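Long-range contacts in histidine acid phosphatase (Bifidobacterium longum subsp. infantis, PDB 6RXD), which acts as a histidine acid phytase of the MINPP type, probably releasing phosphate from inositol hexakisphosphate, lower inositol phosphates and 2,3-bisphosphoglycerate: residues T39-A43 and L374-F378; Y135-G139 and D180-P185; D377-T381 and A393-F397. One frame throughout, in Å; residues are numbered along the deposited sequence.

Interaction 1: residues T39-A43 and L374-F378; sequences TESMA and LLDDF
Buried helix-on-sheet packing of the α/β core of a branch-2 histidine phosphatase joins strand residues 39-43 to helix residues 374-378. The strand is fully extended (phi -129 to -157°, psi 131 to 164°), so E40 and M42 send CA-CB toward the helix while S41 turns away. The helix runs nearly antiparallel to it: the segment axes lie at 161° and approach to 10.4 Å, with E40 CA 7.5 Å from F378 CA and M42 CA 9.0 Å from L374 CA. L374 and F378 are one helical turn apart, F378 N donating to L374 O at 2.8 Å. The F378 side chain leaves sideways, and its unusual chi1 of -104° brings the ring to the strand. E40 (chi1 p, chi2 t) covers one ring face, E40 CD lying 3.6 Å from F378 CD1; M42 N approaches the ring edge, 3.8 Å from F378 CZ. E40 OE2 comes within 2.6 Å of F378 O, while E40 OE1 forms a salt bridge with R396. Farther along, M42 (chi1 t, chi2 and chi3 m) folds so that M42 CE touches L374 CD2 at 3.8 Å. The two segments together bury 261 Å². Strand 34-44 is flanked by strands 391-398 and 445-453, W448 of the latter meeting F378 edge-to-face; helix 400-410, through F406, and helix 185-188, through L188, enclose the M42 and L374 end.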
ATOM      1  N   THR A  39     -11.302 -14.241 -12.940  1.00 12.34           N
ATOM      2  CA  THR A  39     -10.125 -13.474 -12.538  1.00 13.03           C
ATOM      3  C   THR A  39     -10.413 -12.735 -11.240  1.00 12.80           C
ATOM      4  O   THR A  39     -11.569 -12.505 -10.907  1.00 14.91           O
ATOM      5  CB  THR A  39      -9.679 -12.492 -13.637  1.00 13.78           C
ATOM      6  OG1 THR A  39      -8.409 -11.919 -13.282  1.00 15.41           O
ATOM      7  CG2 THR A  39     -10.713 -11.375 -13.839  1.00 13.67           C
ATOM      8  N   GLU A  40      -9.378 -12.374 -10.486  1.00 11.54           N
ATOM      9  CA  GLU A  40      -9.627 -11.651  -9.242  1.00 10.70           C
ATOM     10  C   GLU A  40      -8.412 -10.858  -8.814  1.00 13.34           C
ATOM     11  O   GLU A  40      -7.309 -11.089  -9.295  1.00 12.69           O
ATOM     12  CB  GLU A  40     -10.038 -12.604  -8.123  1.00 12.52           C
ATOM     13  CG  GLU A  40      -8.982 -13.627  -7.782  1.00 13.82           C
ATOM     14  CD  GLU A  40      -9.378 -14.482  -6.614  1.00 14.65           C
ATOM     15  OE1 GLU A  40     -10.065 -13.977  -5.700  1.00 14.51           O
ATOM     16  OE2 GLU A  40      -9.016 -15.677  -6.615  1.00 15.87           O
ATOM     17  N   SER A  41      -8.630  -9.923  -7.900  1.00 11.22           N
ATOM     18  CA  SER A  41      -7.565  -9.009  -7.517  1.00 13.00           C
ATOM     19  C   SER A  41      -7.731  -8.512  -6.099  1.00 12.95           C
ATOM     20  O   SER A  41      -8.826  -8.543  -5.531  1.00 14.63           O
ATOM     21  CB  SER A  41      -7.575  -7.802  -8.451  1.00 15.73           C
ATOM     22  OG  SER A  41      -8.696  -6.992  -8.162  1.00 20.01           O
ATOM     23  N   MET A  42      -6.632  -8.049  -5.519  1.00  9.96           N
ATOM     24  CA  MET A  42      -6.734  -7.144  -4.382  1.00 13.17           C
ATOM     25  C   MET A  42      -5.672  -6.087  -4.607  1.00 12.62           C
ATOM     26  O   MET A  42      -4.512  -6.406  -4.892  1.00 12.36           O
ATOM     27  CB  MET A  42      -6.514  -7.868  -3.047  1.00 14.09           C
ATOM     28  CG  MET A  42      -6.716  -6.971  -1.813  1.00 11.17           C
ATOM     29  SD  MET A  42      -5.272  -5.954  -1.376  1.00 15.54           S
ATOM     30  CE  MET A  42      -4.112  -7.215  -0.818  1.00 15.10           C
ATOM     31  N   ALA A  43      -6.073  -4.829  -4.485  1.00 12.22           N
ATOM     32  CA  ALA A  43      -5.169  -3.709  -4.697  1.00 11.28           C
ATOM     33  C   ALA A  43      -5.237  -2.743  -3.539  1.00 13.30           C
ATOM     34  O   ALA A  43      -6.314  -2.468  -3.001  1.00 14.55           O
ATOM     35  CB  ALA A  43      -5.527  -2.974  -5.998  1.00 11.75           C
ATOM     36  N   LEU A 374      -8.308 -13.388   3.732  1.00 14.17           N
ATOM     37  CA  LEU A 374      -8.233 -12.918   2.351  1.00 14.79           C
ATOM     38  C   LEU A 374      -7.760 -14.035   1.428  1.00 11.35           C
ATOM     39  O   LEU A 374      -8.320 -14.247   0.343  1.00 13.30           O
ATOM     40  CB  LEU A 374      -7.303 -11.709   2.234  1.00 12.11           C
ATOM     41  CG  LEU A 374      -7.138 -11.167   0.810  1.00 11.63           C
ATOM     42  CD1 LEU A 374      -8.484 -10.774   0.204  1.00 12.58           C
ATOM     43  CD2 LEU A 374      -6.187  -9.974   0.836  1.00 13.20           C
ATOM     44  N   LEU A 375      -6.735 -14.762   1.857  1.00 12.04           N
ATOM     45  CA  LEU A 375      -6.269 -15.923   1.100  1.00 13.13           C
ATOM     46  C   LEU A 375      -7.387 -16.966   0.997  1.00 16.43           C
ATOM     47  O   LEU A 375      -7.605 -17.537  -0.070  1.00 14.79           O
ATOM     48  CB  LEU A 375      -5.013 -16.524   1.737  1.00 12.09           C
ATOM     49  CG  LEU A 375      -4.455 -17.778   1.052  1.00 13.83           C
ATOM     50  CD1 LEU A 375      -4.261 -17.545  -0.448  1.00 18.24           C
ATOM     51  CD2 LEU A 375      -3.136 -18.160   1.712  1.00 17.75           C
ATOM     52  N   ASP A 376      -8.110 -17.193   2.093  1.00 13.26           N
ATOM     53  CA  ASP A 376      -9.284 -18.066   2.048  1.00 14.04           C
ATOM     54  C   ASP A 376     -10.264 -17.595   0.978  1.00 15.27           C
ATOM     55  O   ASP A 376     -10.787 -18.402   0.212  1.00 15.46           O
ATOM     56  CB  ASP A 376     -10.019 -18.103   3.399  1.00 15.69           C
ATOM     57  CG  ASP A 376      -9.282 -18.906   4.459  1.00 26.38           C
ATOM     58  OD1 ASP A 376      -8.323 -19.636   4.125  1.00 27.40           O
ATOM     59  OD2 ASP A 376      -9.690 -18.813   5.641  1.00 27.58           O
ATOM     60  N   ASP A 377     -10.525 -16.294   0.919  1.00 13.20           N
ATOM     61  CA  ASP A 377     -11.506 -15.791  -0.038  1.00 14.38           C
ATOM     62  C   ASP A 377     -10.991 -15.840  -1.475  1.00 16.14           C
ATOM     63  O   ASP A 377     -11.777 -16.016  -2.414  1.00 16.62           O
ATOM     64  CB  ASP A 377     -11.936 -14.359   0.294  1.00 16.07           C
ATOM     65  CG  ASP A 377     -13.287 -14.021  -0.297  1.00 21.27           C
ATOM     66  OD1 ASP A 377     -14.260 -14.733   0.030  1.00 24.73           O
ATOM     67  OD2 ASP A 377     -13.380 -13.073  -1.109  1.00 17.63           O
ATOM     68  N   PHE A 378      -9.682 -15.678  -1.646  1.00 13.47           N
ATOM     69  CA  PHE A 378      -9.078 -15.799  -2.979  1.00 10.99           C
ATOM     70  C   PHE A 378      -9.373 -17.183  -3.543  1.00 17.41           C
ATOM     71  O   PHE A 378      -9.659 -17.336  -4.731  1.00 17.62           O
ATOM     72  CB  PHE A 378      -7.564 -15.534  -2.945  1.00 11.33           C
ATOM     73  CG  PHE A 378      -7.166 -14.175  -3.470  1.00 12.03           C
ATOM     74  CD1 PHE A 378      -6.404 -14.061  -4.634  1.00 13.33           C
ATOM     75  CD2 PHE A 378      -7.559 -13.018  -2.813  1.00 12.40           C
ATOM     76  CE1 PHE A 378      -6.029 -12.815  -5.131  1.00 13.96           C
ATOM     77  CE2 PHE A 378      -7.188 -11.756  -3.301  1.00 14.30           C
ATOM     78  CZ  PHE A 378      -6.425 -11.661  -4.462  1.00 13.50           C
TER

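Interaction 2: residues Y135-G139 and D180-P185; sequences YQSSG and DFQKNP
Three backbone hydrogen bonds tie strand 135-137 to strand 181-183 in parallel: Q182 N to Y135 O at 2.9 Å, S137 N to Q182 O at 3.0 Å and N184 N to S137 O at 2.9 Å. Q136 pairs with Q182 (CA-CA 4.5 Å) and S137 with K183 (5.2 Å). At the N-terminal end water 1 bridges Y135 N (3.0 Å) and D180 O (2.7 Å). The segment axes cross at -43° and approach to 4.2 Å. Q136 (chi1 m, chi2 t) and Q182 share one sheet face, where N184 ND2 reaches Q136 OE1 in a weak 3.4 Å hydrogen bond. On packing, Y135 CB sits over the F181 ring, 3.8 Å from its centroid, in a CH-pi contact; both side chains take chi1 m, and the rings meet obliquely, centroids 5.1 Å apart. At the end of the strand, S137 OG accepts from G139 N at 2.9 Å, an ST turn, and also hydrogen-bonds T144 OG1. G139, at phi 105° and psi -7°, has its CA 3.8 Å from K183 CG; a CB there would jam against the preceding carbonyl and lie 3.2 Å from K183 CD. N184 is the N-cap of helix 185-188. S138 OG bonds to H399, and D180 lies beside E151 of helix 141-157, its partner at a zinc site seen in this protein though empty here. Helix 141-157, between the two strands in the chain, packs on Y135 and F181 to make a beta-alpha-beta crossover; strand 132-137 sits between strands 181-183 and 391-398.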
ATOM      1  N   TYR A 135     -17.374  -5.849  -7.145  1.00 15.32           N
ATOM      2  CA  TYR A 135     -16.418  -4.864  -6.649  1.00 14.23           C
ATOM      3  C   TYR A 135     -16.510  -4.824  -5.136  1.00 14.60           C
ATOM      4  O   TYR A 135     -17.609  -4.794  -4.581  1.00 16.31           O
ATOM      5  CB  TYR A 135     -16.747  -3.476  -7.212  1.00 14.88           C
ATOM      6  CG  TYR A 135     -16.344  -3.272  -8.654  1.00 17.83           C
ATOM      7  CD1 TYR A 135     -15.021  -3.018  -8.989  1.00 18.27           C
ATOM      8  CD2 TYR A 135     -17.285  -3.312  -9.679  1.00 22.89           C
ATOM      9  CE1 TYR A 135     -14.639  -2.821 -10.299  1.00 19.22           C
ATOM     10  CE2 TYR A 135     -16.907  -3.118 -11.006  1.00 21.87           C
ATOM     11  CZ  TYR A 135     -15.583  -2.870 -11.298  1.00 20.61           C
ATOM     12  OH  TYR A 135     -15.181  -2.672 -12.598  1.00 28.36           O
ATOM     13  N   GLN A 136     -15.366  -4.834  -4.460  1.00 14.73           N
ATOM     14  CA  GLN A 136     -15.365  -4.801  -3.002  1.00 14.06           C
ATOM     15  C   GLN A 136     -14.344  -3.817  -2.485  1.00 14.77           C
ATOM     16  O   GLN A 136     -13.303  -3.620  -3.105  1.00 15.08           O
ATOM     17  CB  GLN A 136     -15.037  -6.180  -2.426  1.00 15.10           C
ATOM     18  CG  GLN A 136     -16.036  -7.257  -2.814  1.00 16.29           C
ATOM     19  CD  GLN A 136     -15.711  -8.608  -2.197  1.00 19.50           C
ATOM     20  OE1 GLN A 136     -14.710  -8.765  -1.492  1.00 20.60           O
ATOM     21  NE2 GLN A 136     -16.558  -9.590  -2.468  1.00 16.99           N
ATOM     22  N   SER A 137     -14.650  -3.200  -1.348  1.00 13.63           N
ATOM     23  CA  SER A 137     -13.649  -2.413  -0.635  1.00 13.46           C
ATOM     24  C   SER A 137     -13.749  -2.637   0.871  1.00 15.51           C
ATOM     25  O   SER A 137     -14.677  -3.274   1.350  1.00 16.57           O
ATOM     26  CB  SER A 137     -13.766  -0.929  -0.982  1.00 26.40           C
ATOM     27  OG  SER A 137     -14.512  -0.241  -0.008  0.90 27.80           O
ATOM     28  N   SER A 138     -12.763  -2.131   1.610  1.00 14.43           N
ATOM     29  CA  SER A 138     -12.772  -2.223   3.058  1.00 12.83           C
ATOM     30  C   SER A 138     -13.892  -1.364   3.632  1.00 16.87           C
ATOM     31  O   SER A 138     -14.317  -1.569   4.771  1.00 19.60           O
ATOM     32  CB  SER A 138     -11.442  -1.718   3.601  1.00 12.52           C
ATOM     33  OG  SER A 138     -11.262  -0.362   3.238  1.00 16.73           O
ATOM     34  N   GLY A 139     -14.348  -0.383   2.855  1.00 18.76           N
ATOM     35  CA  GLY A 139     -15.340   0.565   3.344  1.00 15.13           C
ATOM     36  C   GLY A 139     -14.688   1.899   3.644  1.00 18.07           C
ATOM     37  O   GLY A 139     -15.361   2.888   3.966  1.00 22.21           O
ATOM     38  N   ASP A 180     -21.453   0.642  -6.245  1.00 20.40           N
ATOM     39  CA  ASP A 180     -21.162  -0.684  -6.776  1.00 20.87           C
ATOM     40  C   ASP A 180     -20.256  -1.504  -5.871  1.00 20.45           C
ATOM     41  O   ASP A 180     -20.001  -2.679  -6.145  1.00 19.60           O
ATOM     42  CB  ASP A 180     -20.550  -0.583  -8.178  1.00 21.80           C
ATOM     43  CG  ASP A 180     -21.537  -0.089  -9.212  1.00 25.78           C
ATOM     44  OD1 ASP A 180     -22.758  -0.154  -8.961  1.00 28.71           O
ATOM     45  OD2 ASP A 180     -21.094   0.353 -10.288  1.00 28.69           O
ATOM     46  N   PHE A 181     -19.782  -0.889  -4.791  1.00 18.91           N
ATOM     47  CA  PHE A 181     -18.780  -1.519  -3.934  1.00 17.17           C
ATOM     48  C   PHE A 181     -19.338  -2.158  -2.673  1.00 18.66           C
ATOM     49  O   PHE A 181     -19.904  -1.481  -1.822  1.00 22.52           O
ATOM     50  CB  PHE A 181     -17.678  -0.506  -3.604  1.00 18.06           C
ATOM     51  CG  PHE A 181     -16.800  -0.208  -4.776  1.00 18.77           C
ATOM     52  CD1 PHE A 181     -15.606  -0.889  -4.943  1.00 16.77           C
ATOM     53  CD2 PHE A 181     -17.211   0.679  -5.757  1.00 16.50           C
ATOM     54  CE1 PHE A 181     -14.807  -0.657  -6.048  1.00 16.03           C
ATOM     55  CE2 PHE A 181     -16.416   0.917  -6.868  1.00 19.57           C
ATOM     56  CZ  PHE A 181     -15.219   0.236  -7.014  1.00 16.96           C
ATOM     57  N   GLN A 182     -19.178  -3.475  -2.576  1.00 17.13           N
ATOM     58  CA  GLN A 182     -19.575  -4.228  -1.393  1.00 17.44           C
ATOM     59  C   GLN A 182     -18.523  -4.079  -0.297  1.00 17.76           C
ATOM     60  O   GLN A 182     -17.349  -4.333  -0.524  1.00 18.03           O
ATOM     61  CB  GLN A 182     -19.705  -5.702  -1.759  1.00 17.62           C
ATOM     62  CG  GLN A 182     -19.900  -6.634  -0.576  1.00 15.83           C
ATOM     63  CD  GLN A 182     -21.293  -6.564  -0.005  1.00 21.64           C
ATOM     64  OE1 GLN A 182     -22.161  -5.881  -0.543  1.00 22.31           O
ATOM     65  NE2 GLN A 182     -21.516  -7.266   1.102  1.00 21.12           N
ATOM     66  N   LYS A 183     -18.941  -3.673   0.896  1.00 16.14           N
ATOM     67  CA  LYS A 183     -18.004  -3.570   2.010  1.00 16.78           C
ATOM     68  C   LYS A 183     -17.677  -4.963   2.549  1.00 15.90           C
ATOM     69  O   LYS A 183     -18.582  -5.753   2.850  1.00 18.59           O
ATOM     70  CB  LYS A 183     -18.590  -2.671   3.106  1.00 19.14           C
ATOM     71  CG  LYS A 183     -18.671  -1.206   2.696  1.00 20.31           C
ATOM     72  CD  LYS A 183     -19.123  -0.309   3.852  1.00 22.04           C
ATOM     73  CE  LYS A 183     -20.585  -0.541   4.214  1.00 21.84           C
ATOM     74  NZ  LYS A 183     -21.065   0.517   5.159  1.00 22.46           N
ATOM     75  N   ASN A 184     -16.387  -5.281   2.629  1.00 16.94           N
ATOM     76  CA  ASN A 184     -15.953  -6.570   3.169  1.00 14.82           C
ATOM     77  C   ASN A 184     -14.737  -6.405   4.073  1.00 17.07           C
ATOM     78  O   ASN A 184     -13.621  -6.774   3.704  1.00 18.09           O
ATOM     79  CB  ASN A 184     -15.630  -7.553   2.035  1.00 18.14           C
ATOM     80  CG  ASN A 184     -15.609  -8.994   2.501  1.00 23.75           C
ATOM     81  OD1 ASN A 184     -15.503  -9.273   3.701  1.00 24.45           O
ATOM     82  ND2 ASN A 184     -15.704  -9.920   1.556  1.00 25.54           N
ATOM     83  N   PRO A 185     -14.949  -5.868   5.279  1.00 17.28           N
ATOM     84  CA  PRO A 185     -13.788  -5.596   6.130  1.00 13.65           C
ATOM     85  C   PRO A 185     -13.206  -6.859   6.771  1.00 16.82           C
ATOM     86  O   PRO A 185     -12.128  -6.771   7.361  1.00 16.12           O
ATOM     87  CB  PRO A 185     -14.363  -4.653   7.198  1.00 14.18           C
ATOM     88  CG  PRO A 185     -15.815  -4.982   7.248  1.00 17.39           C
ATOM     89  CD  PRO A 185     -16.189  -5.297   5.832  1.00 19.67           C
TER
HETATM   90  O   HOH W   1     -20.275  -5.302  -6.613  1.00 19.33           O

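Interaction 3: residues D377-T381 and A393-F397; sequences DFLNT and ATFRF
Strand 393-397 faces helix residues 377-381 across a nearly antiparallel α/β pair, the axes at 158° and 10.2 Å apart at closest approach; T394 CA and T381 CA are nearest at 7.7 Å. The strand backbone is extended (phi -109 to -156°, psi 115 to 145°), so residues alternate between the sheet's two faces. A393 points away. T394 (chi1 m) points toward the helix, T394 OG1 lying 4.2 Å from T381 CB, and both threonine hydroxyls hydrogen-bond to Y38 OH. F395 belongs to the other face, against F150 and F123. R396 supplies most of the contact from the strand side: with chi1 m and chi2 and chi3 t it reaches out nearly straight to the helix. There R396 NH2 donates to OD2 of D377 (chi1 t) at 3.0 Å and 170°, a salt bridge, and water 2 links the same D377 OD2 (2.7 Å) to R396 NE (2.8 Å). F378 (chi1 -104°, between wells) meets the guanidinium with its CE2 over one face, 3.4 Å from R396 NH1. T381, one turn after D377 and bonded T381 N to D377 O at 3.0 Å, places its OG1 3.4 Å from R396 NH2 near the guanidinium plane. F397 again points to the far face, edge-to-face with F150. The buried guanidinium is thus salt-bridged to D377 and E40, with S41 O as a further acceptor, and helix and strand are joined by a directional ionic link rather than by apolar contact alone.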
ATOM      1  N   ASP A 377     -10.525 -16.294   0.919  1.00 13.20           N
ATOM      2  CA  ASP A 377     -11.506 -15.791  -0.038  1.00 14.38           C
ATOM      3  C   ASP A 377     -10.991 -15.840  -1.475  1.00 16.14           C
ATOM      4  O   ASP A 377     -11.777 -16.016  -2.414  1.00 16.62           O
ATOM      5  CB  ASP A 377     -11.936 -14.359   0.294  1.00 16.07           C
ATOM      6  CG  ASP A 377     -13.287 -14.021  -0.297  1.00 21.27           C
ATOM      7  OD1 ASP A 377     -14.260 -14.733   0.030  1.00 24.73           O
ATOM      8  OD2 ASP A 377     -13.380 -13.073  -1.109  1.00 17.63           O
ATOM      9  N   PHE A 378      -9.682 -15.678  -1.646  1.00 13.47           N
ATOM     10  CA  PHE A 378      -9.078 -15.799  -2.979  1.00 10.99           C
ATOM     11  C   PHE A 378      -9.373 -17.183  -3.543  1.00 17.41           C
ATOM     12  O   PHE A 378      -9.659 -17.336  -4.731  1.00 17.62           O
ATOM     13  CB  PHE A 378      -7.564 -15.534  -2.945  1.00 11.33           C
ATOM     14  CG  PHE A 378      -7.166 -14.175  -3.470  1.00 12.03           C
ATOM     15  CD1 PHE A 378      -6.404 -14.061  -4.634  1.00 13.33           C
ATOM     16  CD2 PHE A 378      -7.559 -13.018  -2.813  1.00 12.40           C
ATOM     17  CE1 PHE A 378      -6.029 -12.815  -5.131  1.00 13.96           C
ATOM     18  CE2 PHE A 378      -7.188 -11.756  -3.301  1.00 14.30           C
ATOM     19  CZ  PHE A 378      -6.425 -11.661  -4.462  1.00 13.50           C
ATOM     20  N   LEU A 379      -9.335 -18.194  -2.687  1.00 12.65           N
ATOM     21  CA  LEU A 379      -9.590 -19.559  -3.139  1.00 12.24           C
ATOM     22  C   LEU A 379     -11.087 -19.838  -3.207  1.00 13.00           C
ATOM     23  O   LEU A 379     -11.573 -20.471  -4.149  1.00 16.48           O
ATOM     24  CB  LEU A 379      -8.891 -20.563  -2.216  1.00 13.86           C
ATOM     25  CG  LEU A 379      -7.361 -20.478  -2.287  1.00 17.91           C
ATOM     26  CD1 LEU A 379      -6.715 -21.161  -1.088  1.00 19.86           C
ATOM     27  CD2 LEU A 379      -6.826 -21.067  -3.596  1.00 13.92           C
ATOM     28  N   ASN A 380     -11.824 -19.353  -2.211  1.00 13.28           N
ATOM     29  CA  ASN A 380     -13.260 -19.627  -2.138  1.00 13.58           C
ATOM     30  C   ASN A 380     -14.057 -19.038  -3.298  1.00 17.10           C
ATOM     31  O   ASN A 380     -15.039 -19.631  -3.739  1.00 18.01           O
ATOM     32  CB  ASN A 380     -13.845 -19.131  -0.813  1.00 16.18           C
ATOM     33  CG  ASN A 380     -13.487 -20.024   0.360  1.00 21.09           C
ATOM     34  OD1 ASN A 380     -13.122 -21.184   0.181  1.00 23.97           O
ATOM     35  ND2 ASN A 380     -13.595 -19.484   1.573  1.00 23.26           N
ATOM     36  N   THR A 381     -13.663 -17.861  -3.770  1.00 14.74           N
ATOM     37  CA  THR A 381     -14.372 -17.246  -4.887  1.00 15.73           C
ATOM     38  C   THR A 381     -14.071 -17.969  -6.201  1.00 13.80           C
ATOM     39  O   THR A 381     -14.895 -17.957  -7.122  1.00 16.04           O
ATOM     40  CB  THR A 381     -14.100 -15.723  -5.025  1.00 14.23           C
ATOM     41  OG1 THR A 381     -12.705 -15.497  -5.226  1.00 16.35           O
ATOM     42  CG2 THR A 381     -14.573 -14.954  -3.798  1.00 13.47           C
ATOM     43  N   ALA A 393     -15.531 -12.283 -11.876  1.00 14.27           N
ATOM     44  CA  ALA A 393     -14.411 -11.504 -11.337  1.00 13.04           C
ATOM     45  C   ALA A 393     -14.742 -10.881  -9.999  1.00 13.66           C
ATOM     46  O   ALA A 393     -15.876 -10.454  -9.761  1.00 15.67           O
ATOM     47  CB  ALA A 393     -13.982 -10.412 -12.340  1.00 15.69           C
ATOM     48  N   THR A 394     -13.742 -10.821  -9.121  1.00 13.41           N
ATOM     49  CA  THR A 394     -13.889 -10.111  -7.864  1.00 12.42           C
ATOM     50  C   THR A 394     -12.719  -9.152  -7.777  1.00 13.10           C
ATOM     51  O   THR A 394     -11.568  -9.591  -7.739  1.00 12.63           O
ATOM     52  CB  THR A 394     -13.878 -11.078  -6.668  1.00 13.87           C
ATOM     53  OG1 THR A 394     -14.884 -12.085  -6.862  1.00 18.05           O
ATOM     54  CG2 THR A 394     -14.167 -10.330  -5.376  1.00 13.15           C
ATOM     55  N   PHE A 395     -13.013  -7.850  -7.795  1.00 15.34           N
ATOM     56  CA  PHE A 395     -11.983  -6.813  -7.721  1.00 17.50           C
ATOM     57  C   PHE A 395     -12.070  -6.127  -6.358  1.00 16.29           C
ATOM     58  O   PHE A 395     -13.090  -5.511  -6.027  1.00 14.40           O
ATOM     59  CB  PHE A 395     -12.173  -5.774  -8.836  1.00 12.80           C
ATOM     60  CG  PHE A 395     -12.044  -6.331 -10.236  1.00 15.43           C
ATOM     61  CD1 PHE A 395     -10.946  -7.098 -10.600  1.00 14.42           C
ATOM     62  CD2 PHE A 395     -13.022  -6.077 -11.184  1.00 17.06           C
ATOM     63  CE1 PHE A 395     -10.825  -7.601 -11.901  1.00 15.40           C
ATOM     64  CE2 PHE A 395     -12.917  -6.575 -12.481  1.00 16.56           C
ATOM     65  CZ  PHE A 395     -11.812  -7.336 -12.842  1.00 15.95           C
ATOM     66  N   ARG A 396     -11.005  -6.245  -5.564  1.00 12.65           N
ATOM     67  CA  ARG A 396     -11.009  -5.784  -4.172  1.00 11.95           C
ATOM     68  C   ARG A 396     -10.021  -4.647  -3.977  1.00 16.35           C
ATOM     69  O   ARG A 396      -8.947  -4.648  -4.588  1.00 11.90           O
ATOM     70  CB  ARG A 396     -10.590  -6.919  -3.227  1.00 11.85           C
ATOM     71  CG  ARG A 396     -11.395  -8.211  -3.321  1.00 14.67           C
ATOM     72  CD  ARG A 396     -10.649  -9.295  -2.576  1.00 12.19           C
ATOM     73  NE  ARG A 396     -11.301 -10.609  -2.627  1.00 14.66           N
ATOM     74  CZ  ARG A 396     -11.091 -11.513  -3.577  1.00 16.42           C
ATOM     75  NH1 ARG A 396     -10.258 -11.251  -4.577  1.00 15.03           N
ATOM     76  NH2 ARG A 396     -11.719 -12.685  -3.527  1.00 16.89           N
ATOM     77  N   PHE A 397     -10.380  -3.707  -3.100  1.00 13.79           N
ATOM     78  CA  PHE A 397      -9.586  -2.497  -2.870  1.00 12.69           C
ATOM     79  C   PHE A 397      -9.399  -2.257  -1.388  1.00 12.80           C
ATOM     80  O   PHE A 397     -10.363  -2.256  -0.627  1.00 13.90           O
ATOM     81  CB  PHE A 397     -10.252  -1.298  -3.556  1.00 12.36           C
ATOM     82  CG  PHE A 397     -10.370  -1.489  -5.030  1.00 10.87           C
ATOM     83  CD1 PHE A 397      -9.365  -1.049  -5.876  1.00 12.30           C
ATOM     84  CD2 PHE A 397     -11.430  -2.224  -5.562  1.00 11.93           C
ATOM     85  CE1 PHE A 397      -9.432  -1.279  -7.235  1.00 14.68           C
ATOM     86  CE2 PHE A 397     -11.507  -2.465  -6.922  1.00 15.89           C
ATOM     87  CZ  PHE A 397     -10.512  -1.999  -7.762  1.00 15.06           C
TER
HETATM   88  O   HOH W   2     -13.039 -10.497  -0.428  1.00 17.19           O

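Interactions 1 and 3 are two halves of one interface, their centres 4 Å apart: helix 372-386 covers neighbouring strands 34-44 and 391-398, and the two contacts share its D377 and F378, with R396 NH1 bound to E40 OE1 at 3.0 Å. A43 N lies 2.9 Å from R396 O, a probable hydrogen bond of the sheet. Interaction 2, centred 13 Å from interaction 1 and 11 Å from interaction 3, extends that sheet beyond 391-398, Q136 N approaching F395 O at 2.8 Å. Strand 34-44 leads into the RHGxR motif and 391-398 into the HAE motif, which in relatives supply the catalytic histidine and proton donor; S138 OG of interaction 2 hydrogen-bonds H399, the first residue of the HAE motif.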